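Local structure of glycoside hydrolase (Streptococcus pneumoniae serotype 4, 6ORH) at residues A[57-62]-A[302-307]; A[20-25]-A[414-419]; A[7-12]-A[224-229]. The protein probably hydrolyses alpha-L-fucosidic linkages, as in glycoside hydrolase family 29, helping to degrade host-derived carbohydrate antigens. The protein carries 2 engineered substitutions. All coordinates share one frame; numbering follows the deposited sequence.

How the contacts relate
Contact 1 (57-62 with 302-307) lies in the catalytic TIM-barrel region and packs the helix 56-65 against the chain after the strand 292-295. Contact 2 (20-25 with 414-419) joins that region to the C-terminal F5/8 type C beta domain, and contact 3 (7-12 with 224-229) ties the N-terminal lead-in to the strand 226-227. Contacts 2 and 3, centres about 17 Å apart, both reach the barrel sheet. Contact 1 lies about 24 Å from contact 2 and about 36 Å from contact 3, centre to centre. Contacts 1 and 3 lie away from the glycan pockets; the Tyr415 side chain of contact 2 is about 8 Å from that of Thr443, a calcium ligand of this protein, with no calcium on this chain here.

Contact 1: A[57-62]-A[302-307]; sequences REWVRV and GLFDAK
Trp59 of the helix 56-65 meets the loop 302-305 in two ways, by a face and by an edge. Its CG stands beside the backbone N and anti to the carbonyl carbon (chi1 -57°), which turns the indole toward Gly302. There Trp59 NE1 donates to the carbonyl O of Gly302 at 2.9 Å. The acceptor stays close to the indole plane, but the nitrogen sits well above the carbonyl plane and the bond is bent. Phe304, its CG likewise anti to the carbonyl carbon (chi1 -77°), takes up one indole face. The two side chains cross at about a right angle, yet the phenyl ring and the five-membered ring of Trp59 form an offset stack, centroids 4.7 Å apart and planes 16° from parallel. The overlap is partial, with Phe304 CE1 toward the rim of the indole and Trp59 CD1 over the centre of the phenyl ring. In the TIM-barrel architecture of this family, the pair joins a helix outside the sheet to the chain leading from the strand 292-295 into the helix 306-322, and both rings also touch Ile27 of the strand 23-27. Phe304 CZ further packs on Trp59 CB at 3.7 Å. Glu58 and Arg61, three residues apart on the same helix, form a side-on salt bridge. Beyond the stack, Asp305 N-caps the helix 306-322: its OD2 receives Lys307 N and Lys307 NZ from opposite faces of the carboxylate.

Contact 2: A[20-25]-A[414-419]; sequences GDELAA and GYKRLL
Glu22 and Lys416 meet across the boundary between the barrel and the C-terminal beta domain, their two extended side chains crossing at about a right angle, with Glu22 OE2 beside the last part of the lysine, against NZ and the methylenes CD and CE. Lys416 is stretched at every torsion, its CG anti to the backbone N (chi1 169°), and this carries NZ the full length of the lysine side chain to Glu22. The resulting salt bridge is short, 2.7 Å from Lys416 NZ to Glu22 OE2. The ammonium comes in on the syn side of the carboxylate, 24° out of its plane; Glu22 OE1 is farther, 3.7 Å from Lys416 NZ. Lys416 CD flanks the same Glu22 OE2 at 3.3 Å. NZ has a second hydrogen-bonding partner in Tyr323 OH. Alongside, Tyr415 reaches the backbone of Gly20, with Tyr415 OH 3.4 Å from Gly20 CA in van der Waals contact.

Glu22, with positive phi, forms the joint between the helix 13-21 and the barrel strand 23-27, which pairs with the strand 292-295. Across the contact, Tyr415 and Lys416 lead into the strand 417-426; both rest on Arg382 of the strand 378-382, while Tyr415 also touches Leu16 and Leu19 of the helix 13-21.

Contact 3: A[7-12]-A[224-229]; sequences HGPLPS and WQKVNP
The first torsion of Lys226, chi1 53°, places CG between the backbone N and the carbonyl carbon, and every later torsion is close to 180°, so a straight aliphatic arm runs against the Pro9 ring. The proline ring lies across this arm at about a right angle. Pro9 CG touches Lys226 CB at 3.8 Å, and Pro9 CD meets Lys226 CD at the same 3.8 Å, so one edge of the pyrrolidine rests on alternate methylenes of the lysine. Farther along, the ammonium nears the imidazole of His7, whose CG is anti to the backbone N (chi1 170°). NE2 of His7 and NZ of Lys226 remain 4.4 Å apart, without a direct bond.

The contact joins the irregular N-terminal chain, just ahead of the helix 13-21, to the short strand 226-227, which pairs antiparallel with the strand 250-259 of the barrel sheet.

Polar support for the two nearby nitrogens comes from elsewhere. Gln437 OE1 hydrogen-bonds both His7 NE2 and Lys226 NZ, and Pro246 O takes a further bond from NZ. An amide oxygen as partner is consistent with a proton on His7 NE2, though this does not settle whether the ring is charged. The direct packing is thus apolar, between Pro9 and the lysine methylenes, while the His7 and Lys226 nitrogens are linked indirectly through Gln437.

Contact 1: A[57-62]-A[302-307]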
loop_
_atom_site.group_PDB
_atom_site.type_symbol
_atom_site.label_atom_id
_atom_site.label_comp_id
_atom_site.label_asym_id
_atom_site.label_seq_id
_atom_site.Cartn_x
_atom_site.Cartn_y
_atom_site.Cartn_z
ATOM N N ARG A 57 -14.339 -6.905 34.568
ATOM C CA ARG A 57 -13.907 -8.279 34.338
ATOM C C ARG A 57 -14.404 -8.770 32.971
ATOM O O ARG A 57 -13.692 -9.540 32.322
ATOM C CB ARG A 57 -14.325 -9.208 35.498
ATOM C CG ARG A 57 -13.716 -10.604 35.392
ATOM C CD ARG A 57 -14.223 -11.490 36.534
ATOM N NE ARG A 57 -13.568 -12.804 36.514
ATOM C CZ ARG A 57 -13.929 -13.850 35.770
ATOM N NH1 ARG A 57 -14.965 -13.774 34.955
ATOM N NH2 ARG A 57 -13.244 -14.983 35.856
ATOM N N GLU A 58 -15.604 -8.349 32.547
ATOM C CA GLU A 58 -16.104 -8.736 31.231
ATOM C C GLU A 58 -15.258 -8.099 30.131
ATOM O O GLU A 58 -15.060 -8.719 29.097
ATOM C CB GLU A 58 -17.575 -8.358 31.030
ATOM C CG GLU A 58 -18.475 -9.353 31.749
ATOM C CD GLU A 58 -18.310 -10.744 31.167
ATOM O OE1 GLU A 58 -18.831 -10.961 30.046
ATOM O OE2 GLU A 58 -17.653 -11.603 31.815
ATOM N N TRP A 59 -14.761 -6.867 30.358
ATOM C CA TRP A 59 -13.898 -6.267 29.346
ATOM C C TRP A 59 -12.667 -7.152 29.194
ATOM O O TRP A 59 -12.286 -7.528 28.084
ATOM C CB TRP A 59 -13.437 -4.862 29.745
ATOM C CG TRP A 59 -14.504 -3.849 30.040
ATOM C CD1 TRP A 59 -15.862 -3.951 29.870
ATOM C CD2 TRP A 59 -14.249 -2.542 30.581
ATOM N NE1 TRP A 59 -16.458 -2.779 30.281
ATOM C CE2 TRP A 59 -15.490 -1.900 30.719
ATOM C CE3 TRP A 59 -13.077 -1.844 30.957
ATOM C CZ2 TRP A 59 -15.594 -0.601 31.225
ATOM C CZ3 TRP A 59 -13.184 -0.556 31.439
ATOM C CH2 TRP A 59 -14.433 0.056 31.597
ATOM N N VAL A 60 -12.031 -7.475 30.338
ATOM C CA VAL A 60 -10.805 -8.253 30.280
ATOM C C VAL A 60 -11.063 -9.665 29.743
ATOM O O VAL A 60 -10.279 -10.147 28.914
ATOM C CB VAL A 60 -10.111 -8.284 31.654
ATOM C CG1 VAL A 60 -8.899 -9.225 31.637
ATOM C CG2 VAL A 60 -9.729 -6.875 32.106
ATOM N N ARG A 61 -12.143 -10.327 30.208
ATOM C CA ARG A 61 -12.402 -11.707 29.785
ATOM C C ARG A 61 -12.544 -11.777 28.259
ATOM O O ARG A 61 -11.926 -12.625 27.611
ATOM C CB ARG A 61 -13.660 -12.264 30.466
ATOM C CG ARG A 61 -13.948 -13.708 30.048
ATOM C CD ARG A 61 -15.243 -14.222 30.680
ATOM N NE ARG A 61 -16.444 -13.578 30.157
ATOM C CZ ARG A 61 -17.048 -13.899 29.000
ATOM N NH1 ARG A 61 -16.573 -14.889 28.245
ATOM N NH2 ARG A 61 -18.120 -13.229 28.619
ATOM N N VAL A 62 -13.341 -10.883 27.683
ATOM C CA VAL A 62 -13.596 -10.911 26.251
ATOM C C VAL A 62 -12.296 -10.612 25.507
ATOM O O VAL A 62 -11.956 -11.299 24.546
ATOM C CB VAL A 62 -14.742 -9.974 25.836
ATOM C CG1 VAL A 62 -14.748 -9.733 24.329
ATOM C CG2 VAL A 62 -16.080 -10.596 26.251
ATOM N N GLY A 302 -21.363 0.928 30.776
ATOM C CA GLY A 302 -20.075 0.401 31.191
ATOM C C GLY A 302 -19.772 -0.996 30.656
ATOM O O GLY A 302 -18.972 -1.708 31.272
ATOM N N LEU A 303 -20.370 -1.340 29.494
ATOM C CA LEU A 303 -20.205 -2.663 28.893
ATOM C C LEU A 303 -19.743 -2.493 27.443
ATOM O O LEU A 303 -20.059 -1.489 26.819
ATOM C CB LEU A 303 -21.531 -3.436 28.962
ATOM C CG LEU A 303 -22.015 -3.743 30.389
ATOM C CD1 LEU A 303 -23.359 -4.457 30.313
ATOM C CD2 LEU A 303 -21.035 -4.681 31.113
ATOM N N PHE A 304 -19.011 -3.470 26.915
ATOM C CA PHE A 304 -18.706 -3.432 25.481
ATOM C C PHE A 304 -20.011 -3.693 24.730
ATOM O O PHE A 304 -20.868 -4.465 25.189
ATOM C CB PHE A 304 -17.740 -4.562 25.113
ATOM C CG PHE A 304 -16.289 -4.343 25.492
ATOM C CD1 PHE A 304 -15.785 -3.075 25.741
ATOM C CD2 PHE A 304 -15.415 -5.421 25.544
ATOM C CE1 PHE A 304 -14.440 -2.908 26.092
ATOM C CE2 PHE A 304 -14.063 -5.238 25.847
ATOM C CZ PHE A 304 -13.586 -3.988 26.131
ATOM N N ASP A 305 -20.142 -3.076 23.555
ATOM C CA ASP A 305 -21.324 -3.247 22.711
ATOM C C ASP A 305 -21.409 -4.683 22.200
ATOM O O ASP A 305 -20.391 -5.288 21.862
ATOM C CB ASP A 305 -21.256 -2.259 21.537
ATOM C CG ASP A 305 -22.479 -2.331 20.642
ATOM O OD1 ASP A 305 -23.448 -1.641 20.964
ATOM O OD2 ASP A 305 -22.439 -3.085 19.655
ATOM N N ALA A 306 -22.643 -5.237 22.111
ATOM C CA ALA A 306 -22.843 -6.618 21.701
ATOM C C ALA A 306 -22.228 -6.923 20.329
ATOM O O ALA A 306 -21.693 -8.022 20.142
ATOM C CB ALA A 306 -24.328 -6.942 21.703
ATOM N N LYS A 307 -22.360 -5.966 19.389
ATOM C CA LYS A 307 -21.888 -6.154 18.018
ATOM C C LYS A 307 -20.358 -6.167 18.020
ATOM O O LYS A 307 -19.756 -7.049 17.407
ATOM C CB LYS A 307 -22.398 -5.039 17.105
ATOM C CG LYS A 307 -23.925 -4.920 17.045
ATOM C CD LYS A 307 -24.447 -3.788 16.147
ATOM C CE LYS A 307 -23.921 -2.394 16.463
ATOM N NZ LYS A 307 -24.314 -1.918 17.814
#

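Contact 2: A[20-25]-A[414-419]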
loop_
_atom_site.group_PDB
_atom_site.type_symbol
_atom_site.label_atom_id
_atom_site.label_comp_id
_atom_site.label_asym_id
_atom_site.label_seq_id
_atom_site.Cartn_x
_atom_site.Cartn_y
_atom_site.Cartn_z
ATOM N N GLY A 20 6.259 -9.775 19.681
ATOM C CA GLY A 20 5.831 -11.169 19.764
ATOM C C GLY A 20 4.341 -11.314 20.101
ATOM O O GLY A 20 3.641 -12.210 19.595
ATOM N N ASP A 21 3.840 -10.425 20.949
ATOM C CA ASP A 21 2.456 -10.471 21.415
ATOM C C ASP A 21 1.459 -10.022 20.344
ATOM O O ASP A 21 0.333 -10.511 20.337
ATOM C CB ASP A 21 2.289 -9.637 22.691
ATOM C CG ASP A 21 2.803 -10.348 23.943
ATOM O OD1 ASP A 21 3.097 -11.570 23.864
ATOM O OD2 ASP A 21 2.945 -9.676 24.955
ATOM N N GLU A 22 1.828 -9.018 19.520
ATOM C CA GLU A 22 1.096 -8.631 18.315
ATOM C C GLU A 22 -0.161 -7.788 18.555
ATOM O O GLU A 22 -0.426 -6.863 17.771
ATOM C CB GLU A 22 0.725 -9.832 17.427
ATOM C CG GLU A 22 1.927 -10.654 16.996
ATOM C CD GLU A 22 1.562 -11.818 16.070
ATOM O OE1 GLU A 22 0.425 -12.316 16.179
ATOM O OE2 GLU A 22 2.444 -12.264 15.343
ATOM N N LEU A 23 -1.003 -8.140 19.546
ATOM C CA LEU A 23 -2.324 -7.539 19.625
ATOM C C LEU A 23 -2.521 -6.932 21.005
ATOM O O LEU A 23 -2.333 -7.612 22.007
ATOM C CB LEU A 23 -3.367 -8.652 19.441
ATOM C CG LEU A 23 -3.432 -9.244 18.043
ATOM C CD1 LEU A 23 -4.358 -10.472 18.063
ATOM C CD2 LEU A 23 -3.901 -8.190 17.034
ATOM N N ALA A 24 -2.921 -5.662 21.003
ATOM C CA ALA A 24 -3.199 -4.910 22.218
ATOM C C ALA A 24 -4.537 -4.221 22.038
ATOM O O ALA A 24 -4.968 -3.954 20.924
ATOM C CB ALA A 24 -2.103 -3.900 22.495
ATOM N N ALA A 25 -5.247 -4.063 23.153
ATOM C CA ALA A 25 -6.527 -3.393 23.112
ATOM C C ALA A 25 -6.421 -2.031 23.788
ATOM O O ALA A 25 -5.697 -1.904 24.766
ATOM C CB ALA A 25 -7.561 -4.245 23.835
ATOM N N GLY A 414 11.255 -7.335 8.847
ATOM C CA GLY A 414 11.067 -6.975 10.246
ATOM C C GLY A 414 10.800 -8.206 11.124
ATOM O O GLY A 414 11.202 -9.330 10.782
ATOM N N TYR A 415 10.076 -8.000 12.232
ATOM C CA TYR A 415 9.794 -9.088 13.147
ATOM C C TYR A 415 8.992 -10.188 12.442
ATOM O O TYR A 415 9.187 -11.392 12.667
ATOM C CB TYR A 415 8.966 -8.570 14.326
ATOM C CG TYR A 415 8.852 -9.599 15.420
ATOM C CD1 TYR A 415 9.860 -9.720 16.364
ATOM C CD2 TYR A 415 7.751 -10.437 15.468
ATOM C CE1 TYR A 415 9.784 -10.696 17.349
ATOM C CE2 TYR A 415 7.658 -11.420 16.443
ATOM C CZ TYR A 415 8.691 -11.543 17.367
ATOM O OH TYR A 415 8.632 -12.446 18.393
ATOM N N LYS A 416 8.039 -9.747 11.622
ATOM C CA LYS A 416 7.150 -10.663 10.933
ATOM C C LYS A 416 6.500 -9.916 9.783
ATOM O O LYS A 416 5.943 -8.838 9.971
ATOM C CB LYS A 416 6.055 -11.113 11.905
ATOM C CG LYS A 416 4.884 -11.868 11.283
ATOM C CD LYS A 416 3.999 -12.438 12.402
ATOM C CE LYS A 416 2.683 -13.005 11.910
ATOM N NZ LYS A 416 1.921 -13.599 13.044
ATOM N N ARG A 417 6.547 -10.519 8.584
ATOM C CA ARG A 417 5.927 -9.931 7.409
ATOM C C ARG A 417 5.002 -10.989 6.813
ATOM O O ARG A 417 5.444 -12.114 6.548
ATOM C CB ARG A 417 7.013 -9.576 6.372
ATOM C CG ARG A 417 6.510 -8.989 5.059
ATOM C CD ARG A 417 5.914 -7.598 5.280
ATOM N NE ARG A 417 5.152 -7.086 4.141
ATOM C CZ ARG A 417 5.597 -6.203 3.262
ATOM N NH1 ARG A 417 6.871 -5.794 3.256
ATOM N NH2 ARG A 417 4.756 -5.766 2.334
ATOM N N LEU A 418 3.737 -10.620 6.656
ATOM C CA LEU A 418 2.791 -11.432 5.899
ATOM C C LEU A 418 2.687 -10.769 4.539
ATOM O O LEU A 418 2.662 -9.534 4.425
ATOM C CB LEU A 418 1.437 -11.480 6.614
ATOM C CG LEU A 418 1.489 -12.092 8.007
ATOM C CD1 LEU A 418 0.134 -11.929 8.719
ATOM C CD2 LEU A 418 1.879 -13.566 7.940
ATOM N N LEU A 419 2.814 -11.577 3.497
ATOM C CA LEU A 419 2.564 -11.029 2.182
ATOM C C LEU A 419 1.535 -11.883 1.430
ATOM O O LEU A 419 1.762 -13.074 1.248
ATOM C CB LEU A 419 3.908 -11.009 1.450
ATOM C CG LEU A 419 3.845 -10.449 0.034
ATOM C CD1 LEU A 419 3.587 -8.935 0.069
ATOM C CD2 LEU A 419 5.175 -10.746 -0.652
#

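Contact 3: A[7-12]-A[224-229]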
loop_
_atom_site.group_PDB
_atom_site.type_symbol
_atom_site.label_atom_id
_atom_site.label_comp_id
_atom_site.label_asym_id
_atom_site.label_seq_id
_atom_site.Cartn_x
_atom_site.Cartn_y
_atom_site.Cartn_z
ATOM N N HIS A 7 23.668 -5.530 13.656
ATOM C CA HIS A 7 23.571 -4.464 12.686
ATOM C C HIS A 7 22.521 -3.467 13.165
ATOM O O HIS A 7 21.413 -3.865 13.528
ATOM C CB HIS A 7 23.148 -4.997 11.301
ATOM C CG HIS A 7 22.809 -3.875 10.377
ATOM N ND1 HIS A 7 23.799 -3.136 9.736
ATOM C CD2 HIS A 7 21.615 -3.320 10.035
ATOM C CE1 HIS A 7 23.237 -2.190 8.995
ATOM N NE2 HIS A 7 21.889 -2.277 9.185
ATOM N N GLY A 8 22.882 -2.173 13.162
ATOM C CA GLY A 8 21.909 -1.119 13.452
ATOM C C GLY A 8 21.457 -1.125 14.909
ATOM O O GLY A 8 22.029 -1.801 15.770
ATOM N N PRO A 9 20.428 -0.327 15.272
ATOM C CA PRO A 9 19.968 -0.279 16.660
ATOM C C PRO A 9 19.174 -1.526 17.045
ATOM O O PRO A 9 18.302 -1.957 16.295
ATOM C CB PRO A 9 19.095 0.993 16.686
ATOM C CG PRO A 9 18.608 1.157 15.263
ATOM C CD PRO A 9 19.690 0.566 14.370
ATOM N N LEU A 10 19.456 -2.071 18.230
ATOM C CA LEU A 10 18.858 -3.349 18.596
ATOM C C LEU A 10 17.650 -3.127 19.492
ATOM O O LEU A 10 17.656 -2.246 20.364
ATOM C CB LEU A 10 19.900 -4.236 19.289
ATOM C CG LEU A 10 21.148 -4.525 18.463
ATOM C CD1 LEU A 10 22.063 -5.475 19.251
ATOM C CD2 LEU A 10 20.794 -5.091 17.075
ATOM N N PRO A 11 16.605 -3.973 19.388
ATOM C CA PRO A 11 15.438 -3.837 20.261
ATOM C C PRO A 11 15.762 -4.268 21.687
ATOM O O PRO A 11 16.583 -5.146 21.900
ATOM C CB PRO A 11 14.418 -4.804 19.630
ATOM C CG PRO A 11 15.290 -5.860 18.945
ATOM C CD PRO A 11 16.522 -5.123 18.461
ATOM N N SER A 12 15.061 -3.668 22.647
ATOM C CA SER A 12 15.073 -4.124 24.023
ATOM C C SER A 12 14.247 -5.405 24.138
ATOM O O SER A 12 13.484 -5.739 23.234
ATOM C CB SER A 12 14.495 -3.075 24.911
ATOM O OG SER A 12 13.080 -2.984 24.737
ATOM N N TRP A 224 10.705 0.466 8.678
ATOM C CA TRP A 224 11.872 0.349 9.542
ATOM C C TRP A 224 11.447 0.659 10.975
ATOM O O TRP A 224 10.865 1.731 11.239
ATOM C CB TRP A 224 12.962 1.331 9.067
ATOM C CG TRP A 224 13.416 1.035 7.671
ATOM C CD1 TRP A 224 13.061 1.635 6.487
ATOM C CD2 TRP A 224 14.366 0.006 7.336
ATOM N NE1 TRP A 224 13.722 1.043 5.426
ATOM C CE2 TRP A 224 14.531 0.051 5.935
ATOM C CE3 TRP A 224 15.052 -0.955 8.108
ATOM C CZ2 TRP A 224 15.357 -0.857 5.265
ATOM C CZ3 TRP A 224 15.915 -1.820 7.451
ATOM C CH2 TRP A 224 16.060 -1.749 6.057
ATOM N N GLN A 225 11.672 -0.295 11.885
ATOM C CA GLN A 225 11.317 -0.085 13.289
ATOM C C GLN A 225 12.477 0.616 13.992
ATOM O O GLN A 225 13.081 0.080 14.923
ATOM C CB GLN A 225 10.972 -1.432 13.951
ATOM C CG GLN A 225 9.708 -2.057 13.379
ATOM C CD GLN A 225 8.432 -1.404 13.861
ATOM O OE1 GLN A 225 8.257 -0.182 13.840
ATOM N NE2 GLN A 225 7.486 -2.227 14.311
ATOM N N LYS A 226 12.787 1.819 13.509
ATOM C CA LYS A 226 13.913 2.608 14.022
ATOM C C LYS A 226 13.737 4.032 13.494
ATOM O O LYS A 226 13.212 4.218 12.388
ATOM C CB LYS A 226 15.282 2.012 13.603
ATOM C CG LYS A 226 15.496 1.744 12.117
ATOM C CD LYS A 226 16.933 1.243 11.855
ATOM C CE LYS A 226 17.190 0.909 10.396
ATOM N NZ LYS A 226 18.615 0.492 10.169
ATOM N N VAL A 227 14.220 5.011 14.276
ATOM C CA VAL A 227 14.147 6.430 13.920
ATOM C C VAL A 227 15.321 7.133 14.583
ATOM O O VAL A 227 15.970 6.571 15.438
ATOM C CB VAL A 227 12.838 7.069 14.434
ATOM C CG1 VAL A 227 11.594 6.597 13.667
ATOM C CG2 VAL A 227 12.661 6.940 15.939
ATOM N N ASN A 228 15.551 8.394 14.183
ATOM C CA ASN A 228 16.417 9.312 14.889
ATOM C C ASN A 228 15.523 10.223 15.731
ATOM O O ASN A 228 14.629 10.859 15.175
ATOM C CB ASN A 228 17.213 10.098 13.846
ATOM C CG ASN A 228 18.223 11.011 14.503
ATOM O OD1 ASN A 228 17.971 11.536 15.588
ATOM N ND2 ASN A 228 19.372 11.194 13.856
ATOM N N PRO A 229 15.687 10.254 17.072
ATOM C CA PRO A 229 14.784 11.005 17.942
ATOM C C PRO A 229 14.737 12.485 17.579
ATOM O O PRO A 229 13.737 13.152 17.827
ATOM C CB PRO A 229 15.338 10.850 19.363
ATOM C CG PRO A 229 16.224 9.621 19.293
ATOM C CD PRO A 229 16.685 9.503 17.855
#